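Local structure of PHOX (4A9V) at residues 467-470 with 471-475; 419-423 with 424-428; 526-529 with 530-533. The protein hydrolyses phosphate monoesters as an alkaline phosphatase with a beta-propeller fold, using an iron-calcium cofactor for its phosphotransfer chemistry. All coordinates share one frame; numbering follows the deposited sequence. Where two conformers were deposited one is given.

How the interactions relate
All three are local contacts in loops of one beta-propeller chain, the third running into a strand. Interaction 1 lies furthest from the centre, in the loop between strands 443-451 and 478-483, and is partly buried; interactions 2 and 3 are buried. Interaction 2 leads into strand 428-434, which pairs with strand 443-451, so the first two contacts flank neighbouring parts of the chain. Interaction 3 connects strand 521-526 to strand 532-538 and carries E532, a metal ligand. In interaction 1 an asparagine amide binds one backbone N-H and backbone carbonyls; in interaction 2 an asparagine oxygen gathers two N-H groups, beside an arginine. Interaction 3 relies on a glycine-containing turn, a proline-cysteine contact and a bridging water.

Interaction 1 of 3, residues 467-470 with 471-475; sequences SNIT and PQNMF
From N468 the carbonyl O accepts a nearly straight bond (170°) from ND2 of N473 at 3.0 Å, with the donor in the carbonyl plane and the oxygen in the plane of the N473 amide. I469 turns to the apolar side: its CG2 meets CB of M474, while CD1 comes within 3.5 Å of CE1 of F475, obliquely to the ring. T470 then exchanges bonds with N473. The T470 backbone N reaches OD1 of N473 at 2.8 Å, from above the carbonyl plane, and the N473 backbone N gives its hydrogen to T470 OG1 at 3.2 Å. That hydroxyl also accepts weakly from Q472 N, so T470 makes an ST turn and, through N473, an ST motif. The N473 amide folds back over the turn because its CG lies between the backbone N and carbonyl carbon (chi1 75°). Its ND2 also bonds to O of I521, at the start of strand 521-526. An alanine at N473 removes the amide and is likely to leave N468 O, T470 N and I521 O without it and the turn freer to open. One buried amide thus satisfies three backbone groups, while I469 packs against M474 and F475.

Interaction 2 of 3, residues 419-423 with 424-428; sequences NPREK and NVYGQ
OD1 of N424 is gripped by two backbone N-H groups, Y426 N at 3.2 Å and G427 N at 3.0 Å, while NH2 of R421 also lies 3.2 Å from N424 OD1. The two backbone donors come from the same face of the amide; the G427 bond is the straighter, at 168°. The N424 side chain extends away from its own backbone N (chi1 174°), which swings the amide over the chain that follows.

The other end of that amide is held as well. ND2 of N424 donates to a lone pair of Q428 OE1 at 2.9 Å, and it bonds further to D384. Water 1 supplies a second grip on the same oxygen, donating to Q428 OE1 at 2.9 Å while accepting from R421 NE at 2.8 Å, in the plane of the guanidinium. Arginine and glutamine are thereby tied through one water.

The accepting oxygen makes an Asx turn through Y426 and an Asx motif through G427, a bend that delivers the chain into strand 428-434 of the propeller sheet. G427 is suited to this bend: at its backbone angles a CB would press against the carbonyl O of Y426.

The bend at chi3 (-62°) brings the R421 guanidinium to N424, Y426 and G427. NH2 comes 3.7 Å from CB of Y426 and also nears the carbonyl O of G427, at the guanidinium edge but at an angle too poor for a bond. NH1 is taken up by the backbone oxygens of A452 and P462. This positive charge would probably polarise the amide oxygen of N424. CG2 of V425 sits over the centre of one face of the Y426 ring, whose OH bonds to D502 O.

Interaction 3 of 3, residues 526-529 with 530-533; sequences VGPI and GCEV. With LI (lithium ion), chain G.
A type II beta turn from P528 to C531 makes the passage between strand 521-526 and strand 532-538, and its two end residues meet across it. SG of C531 lies 3.7 Å from CD of P528 and 3.4 Å from the carbonyl O of the same proline. The sulfur is brought back over the proline because it stands between the backbone N and carbonyl carbon of C531 (chi1 84°). Both side chains also meet a neighbouring strand, so I549 of strand 544-550 packs against both.

Two glycines fit this bend. G530, at the third position of the turn, has a positive phi (82°), and a CB there would run into the carbonyl O of I529. At G527 a CB would fall 2.9 Å from SG of C531, so the absence of a side chain makes room for the sulfur. Water 2 spans the turn, donating to P528 O at 3.1 Å and to C531 O at 3.2 Å.

In the propeller, the turn carries the chain from the edge strand of one four-stranded sheet to the edge strand of the next. That second sheet also takes in strand 30-37 from near the N-terminus, as in the ring closure of other beta-propellers.

E532 is directed away from the turn at its CB, and its OE1 binds lithium at 2.4 Å. The ion is completed by D494 OD1 and waters 3, 4 and 5, the nearest being water 5 at 1.9 Å from lithium and water 4 more distant at 2.6 Å. The same two carboxylates are ligands of a calcium in a structure of this protein, so lithium probably occupies that calcium position here. H551 is a second-shell residue: its NE2 bonds to E532 OE1 and its ND1 to G530 O, linking the turn backbone to the metal ligand.

Interaction 1 of 3, residues 467-470 with 471-475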
loop_
_atom_site.group_PDB
_atom_site.type_symbol
_atom_site.label_atom_id
_atom_site.label_comp_id
_atom_site.label_asym_id
_atom_site.label_seq_id
_atom_site.Cartn_x
_atom_site.Cartn_y
_atom_site.Cartn_z
ATOM N N SER A 467 1.771 -8.807 -25.309
ATOM C CA SER A 467 2.528 -9.925 -25.840
ATOM C C SER A 467 3.557 -10.480 -24.856
ATOM O O SER A 467 4.094 -11.567 -25.076
ATOM C CB SER A 467 3.227 -9.508 -27.125
ATOM O OG SER A 467 4.084 -8.410 -26.878
ATOM N N ASN A 468 3.913 -9.697 -23.839
ATOM C CA ASN A 468 4.788 -10.187 -22.775
ATOM C C ASN A 468 4.071 -11.022 -21.712
ATOM O O ASN A 468 4.715 -11.576 -20.806
ATOM C CB ASN A 468 5.632 -9.053 -22.151
ATOM C CG ASN A 468 4.826 -7.823 -21.722
ATOM O OD1 ASN A 468 3.722 -7.546 -22.209
ATOM N ND2 ASN A 468 5.454 -7.009 -20.872
ATOM N N ILE A 469 2.766 -11.200 -21.888
ATOM C CA ILE A 469 1.993 -12.190 -21.145
ATOM C C ILE A 469 1.843 -13.451 -21.995
ATOM O O ILE A 469 1.426 -13.381 -23.149
ATOM C CB ILE A 469 0.590 -11.645 -20.792
ATOM C CG1 ILE A 469 0.696 -10.421 -19.877
ATOM C CG2 ILE A 469 -0.254 -12.731 -20.147
ATOM C CD1 ILE A 469 1.374 -10.689 -18.548
ATOM N N THR A 470 2.069 -14.598 -21.373
ATOM C CA THR A 470 1.952 -15.887 -22.035
ATOM C C THR A 470 1.111 -16.831 -21.190
ATOM O O THR A 470 0.929 -16.595 -19.998
ATOM C CB THR A 470 3.332 -16.534 -22.231
ATOM O OG1 THR A 470 3.839 -16.959 -20.959
ATOM C CG2 THR A 470 4.306 -15.566 -22.887
ATOM N N PRO A 471 0.744 -17.992 -21.755
ATOM C CA PRO A 471 0.042 -18.953 -20.917
ATOM C C PRO A 471 0.879 -19.464 -19.751
ATOM O O PRO A 471 0.322 -19.891 -18.740
ATOM C CB PRO A 471 -0.301 -20.077 -21.898
ATOM C CG PRO A 471 -0.501 -19.351 -23.185
ATOM C CD PRO A 471 0.587 -18.306 -23.187
ATOM N N GLN A 472 2.201 -19.397 -19.876
ATOM C CA GLN A 472 3.068 -19.844 -18.793
ATOM C C GLN A 472 3.127 -18.857 -17.626
ATOM O O GLN A 472 3.090 -19.289 -16.475
ATOM C CB GLN A 472 4.474 -20.163 -19.299
ATOM C CG GLN A 472 5.301 -20.944 -18.278
ATOM C CD GLN A 472 5.776 -20.098 -17.099
ATOM O OE1 GLN A 472 6.039 -18.902 -17.241
ATOM N NE2 GLN A 472 5.990 -20.741 -15.958
ATOM N N ASN A 473 3.214 -17.554 -17.907
ATOM C CA ASN A 473 3.533 -16.565 -16.872
ATOM C C ASN A 473 2.348 -15.727 -16.402
ATOM O O ASN A 473 2.512 -14.830 -15.578
ATOM C CB ASN A 473 4.669 -15.638 -17.319
ATOM C CG ASN A 473 4.226 -14.607 -18.342
ATOM O OD1 ASN A 473 3.070 -14.584 -18.747
ATOM N ND2 ASN A 473 5.165 -13.791 -18.812
ATOM N N MET A 474 1.150 -16.049 -16.870
ATOM C CA MET A 474 0.032 -15.137 -16.703
ATOM C C MET A 474 -0.413 -15.001 -15.247
ATOM O O MET A 474 -0.338 -15.936 -14.443
ATOM C CB MET A 474 -1.137 -15.546 -17.592
ATOM C CG MET A 474 -1.605 -16.966 -17.378
ATOM S SD MET A 474 -2.997 -17.329 -18.454
ATOM C CE MET A 474 -3.358 -19.002 -17.931
ATOM N N PHE A 475 -0.955 -13.824 -14.951
ATOM C CA PHE A 475 -1.363 -13.431 -13.606
ATOM C C PHE A 475 -2.480 -12.394 -13.722
ATOM O O PHE A 475 -2.765 -11.895 -14.811
ATOM C CB PHE A 475 -0.169 -12.843 -12.843
ATOM C CG PHE A 475 0.424 -11.620 -13.491
ATOM C CD1 PHE A 475 1.396 -11.738 -14.483
ATOM C CD2 PHE A 475 -0.013 -10.349 -13.133
ATOM C CE1 PHE A 475 1.922 -10.607 -15.086
ATOM C CE2 PHE A 475 0.502 -9.222 -13.755
ATOM C CZ PHE A 475 1.461 -9.352 -14.741
#

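Interaction 2 of 3, residues 419-423 with 424-428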
loop_
_atom_site.group_PDB
_atom_site.type_symbol
_atom_site.label_atom_id
_atom_site.label_comp_id
_atom_site.label_asym_id
_atom_site.label_seq_id
_atom_site.Cartn_x
_atom_site.Cartn_y
_atom_site.Cartn_z
ATOM N N ASN A 419 -6.054 3.164 -19.847
ATOM C CA ASN A 419 -7.157 2.316 -19.380
ATOM C C ASN A 419 -7.906 1.738 -20.599
ATOM O O ASN A 419 -9.003 2.189 -20.938
ATOM C CB ASN A 419 -8.103 3.111 -18.469
ATOM C CG ASN A 419 -7.368 3.804 -17.328
ATOM O OD1 ASN A 419 -6.959 3.167 -16.358
ATOM N ND2 ASN A 419 -7.235 5.125 -17.422
ATOM N N PRO A 420 -7.279 0.774 -21.298
ATOM C CA PRO A 420 -7.669 0.463 -22.680
ATOM C C PRO A 420 -8.794 -0.569 -22.851
ATOM O O PRO A 420 -9.137 -0.892 -23.988
ATOM C CB PRO A 420 -6.379 -0.085 -23.277
ATOM C CG PRO A 420 -5.699 -0.733 -22.117
ATOM C CD PRO A 420 -5.950 0.225 -20.978
ATOM N N ARG A 421 -9.331 -1.107 -21.756
ATOM C CA ARG A 421 -10.333 -2.178 -21.838
ATOM C C ARG A 421 -11.528 -1.892 -20.944
ATOM O O ARG A 421 -11.381 -1.688 -19.738
ATOM C CB ARG A 421 -9.727 -3.528 -21.433
ATOM C CG ARG A 421 -8.639 -4.021 -22.367
ATOM C CD ARG A 421 -8.032 -5.344 -21.924
ATOM N NE ARG A 421 -7.397 -5.223 -20.616
ATOM C CZ ARG A 421 -6.692 -6.183 -20.035
ATOM N NH1 ARG A 421 -6.495 -7.336 -20.657
ATOM N NH2 ARG A 421 -6.168 -5.983 -18.838
ATOM N N GLU A 422 -12.724 -2.057 -21.496
ATOM C CA GLU A 422 -13.931 -2.069 -20.679
ATOM C C GLU A 422 -13.902 -3.267 -19.738
ATOM O O GLU A 422 -13.291 -4.291 -20.040
ATOM C CB GLU A 422 -15.174 -2.154 -21.566
ATOM C CG GLU A 422 -15.323 -3.514 -22.229
ATOM C CD GLU A 422 -16.644 -3.718 -22.941
ATOM O OE1 GLU A 422 -17.485 -2.793 -22.951
ATOM O OE2 GLU A 422 -16.795 -4.786 -23.574
ATOM N N LYS A 423 -14.609 -3.160 -18.619
ATOM C CA LYS A 423 -14.882 -4.322 -17.777
ATOM C C LYS A 423 -13.569 -5.067 -17.492
ATOM O O LYS A 423 -13.433 -6.267 -17.724
ATOM C CB LYS A 423 -15.922 -5.234 -18.431
ATOM C CG LYS A 423 -17.254 -4.542 -18.649
ATOM C CD LYS A 423 -18.251 -5.413 -19.399
ATOM C CE LYS A 423 -19.525 -4.645 -19.720
ATOM N NZ LYS A 423 -20.477 -5.433 -20.554
ATOM N N ASN A 424 -12.597 -4.321 -16.983
ATOM C CA ASN A 424 -11.225 -4.773 -16.872
ATOM C C ASN A 424 -11.038 -5.618 -15.610
ATOM O O ASN A 424 -11.096 -5.106 -14.493
ATOM C CB ASN A 424 -10.338 -3.529 -16.821
ATOM C CG ASN A 424 -8.881 -3.841 -16.554
ATOM O OD1 ASN A 424 -8.409 -4.955 -16.796
ATOM N ND2 ASN A 424 -8.135 -2.820 -16.132
ATOM N N VAL A 425 -10.896 -6.927 -15.795
ATOM C CA VAL A 425 -10.741 -7.838 -14.671
ATOM C C VAL A 425 -9.289 -8.214 -14.382
ATOM O O VAL A 425 -9.020 -8.882 -13.383
ATOM C CB VAL A 425 -11.595 -9.115 -14.843
ATOM C CG1 VAL A 425 -13.058 -8.751 -15.049
ATOM C CG2 VAL A 425 -11.083 -9.979 -15.983
ATOM N N TYR A 426 -8.362 -7.802 -15.247
ATOM C CA TYR A 426 -6.976 -8.267 -15.145
ATOM C C TYR A 426 -5.967 -7.219 -14.686
ATOM O O TYR A 426 -4.974 -7.567 -14.059
ATOM C CB TYR A 426 -6.495 -8.856 -16.467
ATOM C CG TYR A 426 -7.271 -10.070 -16.923
ATOM C CD1 TYR A 426 -7.171 -11.277 -16.246
ATOM C CD2 TYR A 426 -8.049 -10.029 -18.076
ATOM C CE1 TYR A 426 -7.853 -12.401 -16.688
ATOM C CE2 TYR A 426 -8.716 -11.153 -18.534
ATOM C CZ TYR A 426 -8.592 -12.340 -17.856
ATOM O OH TYR A 426 -9.281 -13.439 -18.328
ATOM N N GLY A 427 -6.154 -5.970 -15.108
ATOM C CA GLY A 427 -5.217 -4.905 -14.767
ATOM C C GLY A 427 -4.061 -4.728 -15.736
ATOM O O GLY A 427 -3.949 -5.409 -16.763
ATOM N N GLN A 428 -3.203 -3.776 -15.398
ATOM C CA GLN A 428 -2.106 -3.378 -16.258
ATOM C C GLN A 428 -1.100 -2.589 -15.415
ATOM O O GLN A 428 -1.406 -2.195 -14.282
ATOM C CB GLN A 428 -2.610 -2.549 -17.462
ATOM C CG GLN A 428 -3.288 -1.224 -17.110
ATOM C CD GLN A 428 -4.806 -1.321 -17.030
ATOM O OE1 GLN A 428 -5.373 -2.408 -16.953
ATOM N NE2 GLN A 428 -5.465 -0.171 -16.966
HETATM O O HOH W 1 -7.006 -2.764 -19.276
#

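Interaction 3 of 3, residues 526-529 with 530-533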
loop_
_atom_site.group_PDB
_atom_site.type_symbol
_atom_site.label_atom_id
_atom_site.label_comp_id
_atom_site.label_asym_id
_atom_site.label_seq_id
_atom_site.Cartn_x
_atom_site.Cartn_y
_atom_site.Cartn_z
ATOM N N VAL A 526 4.770 -18.433 -5.648
ATOM C CA VAL A 526 3.339 -18.555 -5.441
ATOM C C VAL A 526 3.065 -18.729 -3.957
ATOM O O VAL A 526 3.805 -19.420 -3.254
ATOM C CB VAL A 526 2.739 -19.745 -6.226
ATOM C CG1 VAL A 526 1.235 -19.782 -6.020
ATOM C CG2 VAL A 526 3.092 -19.663 -7.706
ATOM N N GLY A 527 2.060 -18.009 -3.470
ATOM C CA GLY A 527 1.690 -18.042 -2.068
ATOM C C GLY A 527 0.593 -19.039 -1.759
ATOM O O GLY A 527 0.075 -19.720 -2.653
ATOM N N PRO A 528 0.202 -19.095 -0.484
ATOM C CA PRO A 528 -0.736 -20.096 -0.000
ATOM C C PRO A 528 -2.200 -19.712 -0.241
ATOM O O PRO A 528 -2.508 -18.691 -0.869
ATOM C CB PRO A 528 -0.414 -20.176 1.495
ATOM C CG PRO A 528 0.099 -18.818 1.839
ATOM C CD PRO A 528 0.887 -18.404 0.625
ATOM N N ILE A 529 -3.101 -20.562 0.216
ATOM C CA ILE A 529 -4.500 -20.448 -0.149
ATOM C C ILE A 529 -5.134 -19.243 0.531
ATOM O O ILE A 529 -4.966 -19.031 1.730
ATOM C CB ILE A 529 -5.251 -21.748 0.207
ATOM C CG1 ILE A 529 -4.768 -22.879 -0.710
ATOM C CG2 ILE A 529 -6.758 -21.565 0.096
ATOM C CD1 ILE A 529 -5.315 -24.244 -0.346
ATOM N N GLY A 530 -5.837 -18.433 -0.256
ATOM C CA GLY A 530 -6.634 -17.337 0.275
ATOM C C GLY A 530 -5.858 -16.065 0.574
ATOM O O GLY A 530 -6.452 -15.085 1.010
ATOM N N CYS A 531 -4.539 -16.078 0.375
ATOM C CA CYS A 531 -3.707 -14.909 0.668
ATOM C C CYS A 531 -3.708 -13.925 -0.491
ATOM O O CYS A 531 -4.083 -14.255 -1.617
ATOM C CB CYS A 531 -2.266 -15.329 0.988
ATOM S SG CYS A 531 -1.196 -15.590 -0.444
ATOM N N GLU A 532 -3.185 -12.734 -0.228
ATOM C CA GLU A 532 -2.510 -11.970 -1.266
ATOM C C GLU A 532 -1.050 -11.768 -0.898
ATOM O O GLU A 532 -0.657 -11.940 0.255
ATOM C CB GLU A 532 -3.199 -10.621 -1.528
ATOM C CG GLU A 532 -3.101 -9.599 -0.410
ATOM C CD GLU A 532 -4.015 -8.403 -0.649
ATOM O OE1 GLU A 532 -5.221 -8.509 -0.337
ATOM O OE2 GLU A 532 -3.530 -7.362 -1.149
ATOM N N VAL A 533 -0.232 -11.534 -1.914
ATOM C CA VAL A 533 1.200 -11.345 -1.744
ATOM C C VAL A 533 1.444 -9.841 -1.776
ATOM O O VAL A 533 1.025 -9.170 -2.723
ATOM C CB VAL A 533 1.964 -12.058 -2.876
ATOM C CG1 VAL A 533 3.446 -11.757 -2.796
ATOM C CG2 VAL A 533 1.716 -13.559 -2.815
HETATM LI LI LI G . -7.307 -8.310 -1.581
HETATM O O HOH W 2 -3.773 -17.068 -3.164
HETATM O O HOH W 3 -8.504 -9.222 -2.906
HETATM O O HOH W 4 -7.331 -10.888 -1.628
HETATM O O HOH W 5 -7.396 -6.434 -1.340
#